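Local coordinates for protein allergen Bos d 2 (Bos taurus, PDB 4WFV) that probably carries pheromones or other small odorant molecules as a secreted lipocalin of cattle dander, where it is a major allergen, at residues 19-22 / 28-31; 77-80 / 86-89; 101-106 / 110-115. All coordinates share one frame; numbering follows the deposited sequence.

Contact 1. Residues 19-22 / 28-31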
loop_
_atom_site.group_PDB
_atom_site.type_symbol
_atom_site.label_atom_id
_atom_site.label_comp_id
_atom_site.label_asym_id
_atom_site.label_seq_id
_atom_site.Cartn_x
_atom_site.Cartn_y
_atom_site.Cartn_z
ATOM N N ILE A 19 2.657 4.246 -6.666
ATOM C CA ILE A 19 2.383 5.473 -7.403
ATOM C C ILE A 19 1.654 6.477 -6.517
ATOM O O ILE A 19 2.066 7.649 -6.433
ATOM C CB ILE A 19 1.551 5.202 -8.672
ATOM C CG1 ILE A 19 2.135 4.025 -9.462
ATOM C CG2 ILE A 19 1.446 6.463 -9.520
ATOM C CD1 ILE A 19 3.605 4.204 -9.859
ATOM N N TYR A 20 0.606 6.014 -5.832
ATOM C CA TYR A 20 -0.207 6.897 -5.007
ATOM C C TYR A 20 -0.457 6.308 -3.633
ATOM O O TYR A 20 -0.440 5.092 -3.428
ATOM C CB TYR A 20 -1.588 7.119 -5.643
ATOM C CG TYR A 20 -1.566 7.824 -6.976
ATOM C CD1 TYR A 20 -1.295 9.175 -7.063
ATOM C CD2 TYR A 20 -1.856 7.132 -8.151
ATOM C CE1 TYR A 20 -1.278 9.830 -8.299
ATOM C CE2 TYR A 20 -1.827 7.764 -9.385
ATOM C CZ TYR A 20 -1.557 9.111 -9.450
ATOM O OH TYR A 20 -1.532 9.749 -10.666
ATOM N N ALA A 21 -0.742 7.202 -2.694
ATOM C CA ALA A 21 -1.338 6.806 -1.423
ATOM C C ALA A 21 -2.405 7.828 -1.096
ATOM O O ALA A 21 -2.359 8.957 -1.585
ATOM C CB ALA A 21 -0.301 6.742 -0.309
ATOM N N ALA A 22 -3.368 7.434 -0.271
ATOM C CA ALA A 22 -4.424 8.350 0.155
ATOM C C ALA A 22 -4.837 7.937 1.545
ATOM O O ALA A 22 -4.823 6.757 1.866
ATOM C CB ALA A 22 -5.630 8.284 -0.811
ATOM N N LYS A 28 -0.199 11.094 8.111
ATOM C CA LYS A 28 0.430 9.774 8.107
ATOM C C LYS A 28 1.164 9.452 6.807
ATOM O O LYS A 28 2.073 8.620 6.815
ATOM C CB LYS A 28 -0.601 8.677 8.360
ATOM C CG LYS A 28 -1.226 8.706 9.746
ATOM C CD LYS A 28 -0.210 8.305 10.805
ATOM C CE LYS A 28 -0.845 8.221 12.201
ATOM N NZ LYS A 28 0.129 7.728 13.224
ATOM N N ILE A 29 0.758 10.080 5.701
ATOM C CA ILE A 29 1.284 9.713 4.384
ATOM C C ILE A 29 2.026 10.816 3.629
ATOM O O ILE A 29 2.474 10.596 2.517
ATOM C CB ILE A 29 0.176 9.150 3.460
ATOM C CG1 ILE A 29 -0.916 10.209 3.197
ATOM C CG2 ILE A 29 -0.401 7.872 4.046
ATOM C CD1 ILE A 29 -1.787 9.869 1.973
ATOM N N VAL A 30 2.175 11.994 4.233
ATOM C CA VAL A 30 2.998 13.033 3.624
ATOM C C VAL A 30 4.470 12.647 3.713
ATOM O O VAL A 30 4.822 11.688 4.393
ATOM C CB VAL A 30 2.765 14.414 4.282
ATOM C CG1 VAL A 30 1.311 14.848 4.093
ATOM C CG2 VAL A 30 3.162 14.389 5.765
ATOM N N GLU A 31 5.321 13.390 3.014
ATOM C CA GLU A 31 6.747 13.086 3.056
ATOM C C GLU A 31 7.260 13.000 4.491
ATOM O O GLU A 31 6.943 13.844 5.330
ATOM C CB GLU A 31 7.534 14.123 2.263
ATOM C CG GLU A 31 7.366 13.973 0.772
ATOM C CD GLU A 31 8.203 14.965 -0.001
ATOM O OE1 GLU A 31 7.637 15.964 -0.491
ATOM O OE2 GLU A 31 9.425 14.739 -0.111
#
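Ile29 meets Ala21 and Ala22 where a loop of the lipocalin fold folds back on strand 17-23. That strand belongs to the beta-barrel, and 28-31 lies in the long loop leading to strand 38-45. The contact is small and buried. It is a van der Waals contact of one methyl with a methyl and a peptide, and no hydrogen bond crosses it.

The methyl-to-methyl part is loose: Ala21 CB lies 4.1 Å from Ile29 CD1. Ala21 and Ile29 point toward each other. The methyl of Ala22 points away, toward Tyr131 and Asn135 of helix 125-137, so Ala22 offers its backbone instead.

The rotamer of Ile29 explains the reach. CG1 sits between the backbone N and the carbonyl carbon (chi1 62°), and the chain is extended beyond it (chi2 162°). CD1 is therefore the atom that crosses to the strand.

Polar bonds to other parts of the chain tie both segments down. Ile19 and Tyr20 both face Gly116 in a classic beta bulge. Lys28 NZ forms a salt bridge with Asp106 OD2, and Ile29 O accepts a hydrogen bond from Arg36 NH1. The isoleucine side chain also packs on Met113 and Glu146.

The closest approach is to the strand backbone. Ile29 CD1 lies 3.5 Å from Ala22 CA and 3.7 Å from Ala21 O, so this one methyl group rests against the peptide that joins the two alanines.

Contact 2. Residues 77-80 / 86-89; sequences VYVL and NTLE
Val77 to Leu80 run antiparallel to Asn86 to Glu89 in a beta hairpin of the lipocalin beta-barrel, with strand axes 4.4 Å apart at closest and N-to-C directions at 149°. Tyr78-Leu88 and Leu80-Asn86 are the hydrogen-bonded pairs. Val77-Glu89 and Val79-Thr87 are the non-hydrogen-bonded ones. Tyr78 N to Leu88 O is short at 2.7 Å. Between the hydrogen-bonded pairs, Thr87 CA makes a CA-H...O contact of 3.1 Å with Tyr78 O.

Leu80 O is gripped twice by Asn86. Asn86 N donates to Leu80 O at 2.9 Å. Asn86 ND2 donates to Leu80 O at 3.2 Å, from above the carbonyl plane. Asn86 CG lies beside its own backbone N (chi1 -59°), which brings the amide back over this carbonyl. ND2 also bonds to Phe82 O in the turn, and OD1 accepts from Asn104 ND2. The amide is thus fixed at both ends.

On the same face, Leu80 CD2 touches both Asn86 CB and Leu88 CB, each at 4.0 Å. The Tyr78 ring presents its edge to Leu88 O, and its hydroxyl bonds to Cys48 O. On the other face, Val77 CG2 packs on Glu89 CG at 3.7 Å. Val79 CG2 meets Thr87 CG2 more loosely.

The hairpin has a strand on each flank. Strand 62-74 joins through Val79 and Lys71. Strand 97-105 joins through Thr87 with Glu103 and Glu89 with Tyr101, while Leu88 packs on Val102 and Thr100.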
loop_
_atom_site.group_PDB
_atom_site.type_symbol
_atom_site.label_atom_id
_atom_site.label_comp_id
_atom_site.label_asym_id
_atom_site.label_seq_id
_atom_site.Cartn_x
_atom_site.Cartn_y
_atom_site.Cartn_z
ATOM N N VAL A 77 -7.224 -10.252 3.760
ATOM C CA VAL A 77 -6.938 -9.307 4.831
ATOM C C VAL A 77 -5.807 -9.863 5.668
ATOM O O VAL A 77 -5.899 -10.995 6.172
ATOM C CB VAL A 77 -8.156 -9.069 5.726
ATOM C CG1 VAL A 77 -7.788 -8.099 6.843
ATOM C CG2 VAL A 77 -9.315 -8.510 4.902
ATOM N N TYR A 78 -4.749 -9.070 5.804
ATOM C CA TYR A 78 -3.541 -9.450 6.527
ATOM C C TYR A 78 -3.316 -8.516 7.706
ATOM O O TYR A 78 -3.832 -7.401 7.725
ATOM C CB TYR A 78 -2.331 -9.398 5.589
ATOM C CG TYR A 78 -2.445 -10.367 4.443
ATOM C CD1 TYR A 78 -3.223 -10.067 3.326
ATOM C CD2 TYR A 78 -1.796 -11.587 4.484
ATOM C CE1 TYR A 78 -3.344 -10.967 2.272
ATOM C CE2 TYR A 78 -1.916 -12.492 3.441
ATOM C CZ TYR A 78 -2.684 -12.170 2.343
ATOM O OH TYR A 78 -2.800 -13.079 1.308
ATOM N N VAL A 79 -2.557 -8.981 8.693
ATOM C CA VAL A 79 -2.200 -8.144 9.835
ATOM C C VAL A 79 -0.693 -7.980 9.925
ATOM O O VAL A 79 0.065 -8.924 9.691
ATOM C CB VAL A 79 -2.721 -8.753 11.153
ATOM C CG1 VAL A 79 -2.199 -7.980 12.359
ATOM C CG2 VAL A 79 -4.235 -8.744 11.160
ATOM N N LEU A 80 -0.242 -6.776 10.255
ATOM C CA LEU A 80 1.170 -6.573 10.541
ATOM C C LEU A 80 1.382 -5.402 11.483
ATOM O O LEU A 80 0.593 -4.445 11.498
ATOM C CB LEU A 80 1.983 -6.383 9.264
ATOM C CG LEU A 80 1.744 -5.115 8.455
ATOM C CD1 LEU A 80 2.987 -4.787 7.635
ATOM C CD2 LEU A 80 0.522 -5.250 7.570
ATOM N N ASN A 86 -1.742 -2.774 12.013
ATOM C CA ASN A 86 -2.358 -2.591 10.714
ATOM C C ASN A 86 -3.117 -3.809 10.256
ATOM O O ASN A 86 -2.656 -4.935 10.420
ATOM C CB ASN A 86 -1.272 -2.358 9.671
ATOM C CG ASN A 86 -0.414 -1.163 9.980
ATOM O OD1 ASN A 86 -0.787 -0.039 9.672
ATOM N ND2 ASN A 86 0.756 -1.399 10.566
ATOM N N THR A 87 -4.255 -3.574 9.623
ATOM C CA THR A 87 -4.760 -4.565 8.688
ATOM C C THR A 87 -4.450 -4.052 7.300
ATOM O O THR A 87 -4.493 -2.846 7.051
ATOM C CB THR A 87 -6.260 -4.842 8.831
ATOM O OG1 THR A 87 -6.997 -3.616 8.790
ATOM C CG2 THR A 87 -6.540 -5.568 10.149
ATOM N N LEU A 88 -4.095 -4.973 6.417
ATOM C CA LEU A 88 -3.814 -4.656 5.025
ATOM C C LEU A 88 -4.578 -5.635 4.158
ATOM O O LEU A 88 -4.372 -6.844 4.248
ATOM C CB LEU A 88 -2.309 -4.751 4.740
ATOM C CG LEU A 88 -1.834 -4.381 3.328
ATOM C CD1 LEU A 88 -0.402 -3.875 3.370
ATOM C CD2 LEU A 88 -1.975 -5.538 2.345
ATOM N N GLU A 89 -5.459 -5.099 3.324
ATOM C CA GLU A 89 -6.295 -5.908 2.457
ATOM C C GLU A 89 -5.970 -5.613 1.001
ATOM O O GLU A 89 -5.909 -4.459 0.598
ATOM C CB GLU A 89 -7.770 -5.596 2.699
ATOM C CG GLU A 89 -8.699 -6.483 1.879
ATOM C CD GLU A 89 -10.160 -6.114 2.020
ATOM O OE1 GLU A 89 -10.484 -5.178 2.773
ATOM O OE2 GLU A 89 -11.000 -6.772 1.369
#

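Contact 3. Residues 101-106 / 110-115; sequences YVENYD and ITKMTE
Tyr101 OH is linked to two charged groups. Lys112 NZ donates to Tyr101 OH at 2.9 Å, and Tyr101 OH donates to Glu103 OE2 at 2.6 Å, on the anti lone pair of that oxygen. Turns in the outer half of the Lys112 chain (chi3 55°, chi4 70°) bring NZ back to the phenol. Glu103 OE2 and Lys112 NZ, 4.3 Å apart, do not form a salt bridge; the Tyr101 hydroxyl bridges them. Thr114 CG2 lies at the edge of the Tyr101 ring, in its plane, 4.0 Å from Tyr101 CD1.

On the other face, the Val102 and Met113 side chains run alongside each other, with Val102 CB 3.6 Å from Met113 CG. Nearby, water 1 bridges Asn104 OD1 and Thr111 OG1, at 2.7 Å from each. Toward the turn, Tyr105 CD1 packs on Ile110 CG1.

The backbone holds these pairs in register. Val102 N to Met113 O is almost straight (176°). Asn104 and Thr111 bond both ways.

Further out, Lys112 NZ also donates to Arg138 O, and Thr114 OG1 bonds to Asn135 and Tyr131 of helix 125-137. Asn104 ND2 bonds to Asn86 of the next hairpin, and Thr111 OG1 to Asn25. The whole is an antiparallel beta hairpin of the lipocalin barrel, with the helix packed against the face that carries Thr114.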
loop_
_atom_site.group_PDB
_atom_site.type_symbol
_atom_site.label_atom_id
_atom_site.label_comp_id
_atom_site.label_asym_id
_atom_site.label_seq_id
_atom_site.Cartn_x
_atom_site.Cartn_y
_atom_site.Cartn_z
ATOM N N TYR A 101 -5.892 -1.659 0.907
ATOM C CA TYR A 101 -6.643 -0.856 1.852
ATOM C C TYR A 101 -6.102 -1.186 3.232
ATOM O O TYR A 101 -6.067 -2.347 3.632
ATOM C CB TYR A 101 -8.145 -1.149 1.777
ATOM C CG TYR A 101 -8.925 -0.491 2.891
ATOM C CD1 TYR A 101 -9.059 0.895 2.952
ATOM C CD2 TYR A 101 -9.499 -1.248 3.905
ATOM C CE1 TYR A 101 -9.759 1.507 3.981
ATOM C CE2 TYR A 101 -10.206 -0.637 4.948
ATOM C CZ TYR A 101 -10.326 0.739 4.973
ATOM O OH TYR A 101 -11.014 1.354 5.994
ATOM N N VAL A 102 -5.649 -0.163 3.940
ATOM C CA VAL A 102 -5.007 -0.337 5.230
ATOM C C VAL A 102 -5.779 0.418 6.297
ATOM O O VAL A 102 -6.173 1.573 6.086
ATOM C CB VAL A 102 -3.565 0.197 5.172
ATOM C CG1 VAL A 102 -2.943 0.262 6.563
ATOM C CG2 VAL A 102 -2.726 -0.644 4.209
ATOM N N GLU A 103 -6.013 -0.241 7.427
ATOM C CA GLU A 103 -6.469 0.457 8.626
ATOM C C GLU A 103 -5.346 0.371 9.646
ATOM O O GLU A 103 -4.932 -0.716 10.059
ATOM C CB GLU A 103 -7.774 -0.139 9.180
ATOM C CG GLU A 103 -8.935 -0.026 8.207
ATOM C CD GLU A 103 -10.283 -0.322 8.834
ATOM O OE1 GLU A 103 -10.322 -0.878 9.957
ATOM O OE2 GLU A 103 -11.307 0.001 8.193
ATOM N N ASN A 104 -4.824 1.531 10.021
ATOM C CA ASN A 104 -3.744 1.608 10.994
ATOM C C ASN A 104 -4.270 2.190 12.297
ATOM O O ASN A 104 -5.028 3.155 12.290
ATOM C CB ASN A 104 -2.612 2.483 10.446
ATOM C CG ASN A 104 -1.573 2.839 11.494
ATOM O OD1 ASN A 104 -1.705 3.844 12.199
ATOM N ND2 ASN A 104 -0.523 2.035 11.585
ATOM N N TYR A 105 -3.879 1.584 13.409
ATOM C CA TYR A 105 -4.210 2.120 14.721
ATOM C C TYR A 105 -2.917 2.347 15.478
ATOM O O TYR A 105 -2.105 1.429 15.630
ATOM C CB TYR A 105 -5.107 1.141 15.481
ATOM C CG TYR A 105 -5.335 1.484 16.941
ATOM C CD1 TYR A 105 -6.034 2.627 17.313
ATOM C CD2 TYR A 105 -4.873 0.638 17.945
ATOM C CE1 TYR A 105 -6.246 2.935 18.662
ATOM C CE2 TYR A 105 -5.084 0.930 19.269
ATOM C CZ TYR A 105 -5.769 2.075 19.616
ATOM O OH TYR A 105 -5.971 2.349 20.948
ATOM N N ASP A 106 -2.723 3.575 15.951
ATOM C CA ASP A 106 -1.471 3.950 16.596
ATOM C C ASP A 106 -1.636 4.199 18.093
ATOM O O ASP A 106 -0.709 4.688 18.738
ATOM C CB ASP A 106 -0.851 5.171 15.902
ATOM C CG ASP A 106 -1.645 6.441 16.120
ATOM O OD1 ASP A 106 -2.660 6.406 16.828
ATOM O OD2 ASP A 106 -1.231 7.485 15.587
ATOM N N ILE A 110 -7.349 6.020 14.485
ATOM C CA ILE A 110 -7.466 5.046 13.408
ATOM C C ILE A 110 -7.315 5.801 12.101
ATOM O O ILE A 110 -7.981 6.809 11.893
ATOM C CB ILE A 110 -8.827 4.360 13.412
ATOM C CG1 ILE A 110 -8.987 3.581 14.720
ATOM C CG2 ILE A 110 -8.925 3.392 12.235
ATOM C CD1 ILE A 110 -10.400 3.125 14.996
ATOM N N THR A 111 -6.427 5.320 11.236
ATOM C CA THR A 111 -6.225 5.913 9.925
ATOM C C THR A 111 -6.673 4.923 8.869
ATOM O O THR A 111 -6.273 3.752 8.880
ATOM C CB THR A 111 -4.754 6.261 9.709
ATOM O OG1 THR A 111 -4.366 7.248 10.670
ATOM C CG2 THR A 111 -4.522 6.822 8.292
ATOM N N LYS A 112 -7.531 5.388 7.974
ATOM C CA LYS A 112 -7.964 4.598 6.833
ATOM C C LYS A 112 -7.208 5.086 5.614
ATOM O O LYS A 112 -7.210 6.273 5.317
ATOM C CB LYS A 112 -9.463 4.782 6.634
ATOM C CG LYS A 112 -10.295 4.271 7.813
ATOM C CD LYS A 112 -11.647 4.972 7.898
ATOM C CE LYS A 112 -12.441 4.871 6.611
ATOM N NZ LYS A 112 -12.935 3.493 6.364
ATOM N N MET A 113 -6.529 4.177 4.923
ATOM C CA MET A 113 -5.710 4.592 3.787
ATOM C C MET A 113 -5.683 3.545 2.683
ATOM O O MET A 113 -6.041 2.383 2.873
ATOM C CB MET A 113 -4.286 4.939 4.238
ATOM C CG MET A 113 -3.492 3.766 4.724
ATOM S SD MET A 113 -1.778 4.215 5.081
ATOM C CE MET A 113 -1.039 4.324 3.460
ATOM N N THR A 114 -5.286 3.994 1.504
ATOM C CA THR A 114 -5.039 3.062 0.414
ATOM C C THR A 114 -3.698 3.344 -0.208
ATOM O O THR A 114 -3.137 4.436 -0.044
ATOM C CB THR A 114 -6.089 3.181 -0.706
ATOM O OG1 THR A 114 -6.063 4.515 -1.228
ATOM C CG2 THR A 114 -7.503 2.812 -0.195
ATOM N N GLU A 115 -3.193 2.343 -0.923
ATOM C CA GLU A 115 -1.977 2.480 -1.709
ATOM C C GLU A 115 -2.244 1.965 -3.109
ATOM O O GLU A 115 -2.875 0.902 -3.291
ATOM C CB GLU A 115 -0.839 1.680 -1.074
ATOM C CG GLU A 115 -0.498 2.185 0.322
ATOM C CD GLU A 115 0.350 1.220 1.115
ATOM O OE1 GLU A 115 0.074 0.012 1.082
ATOM O OE2 GLU A 115 1.303 1.688 1.772
HETATM O O HOH W 1 -3.374 5.921 12.861
#

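In the fold
All three contacts reach one antiparallel barrel sheet. Contacts 2 and 3 lie in it as hairpins in series, on neighbouring strands 85-93 and 97-105; contact 1 joins a loop to another of its strands. Contact 3 reaches contact 1 twice: Ala22 O probably accepts a hydrogen bond from Thr114 N, and Lys28 NZ forms a salt bridge with Asp106 OD2. Contacts 1 and 2 do not touch. Contact 1 is small and buried, one methyl against a methyl and a peptide. Contact 2 is partly buried and combines backbone bonds, a doubly bonded asparagine amide and apolar contacts on both faces. Contact 3 is mostly buried, exposed at Tyr105 and Ile110, and adds charged groups and a bridging water.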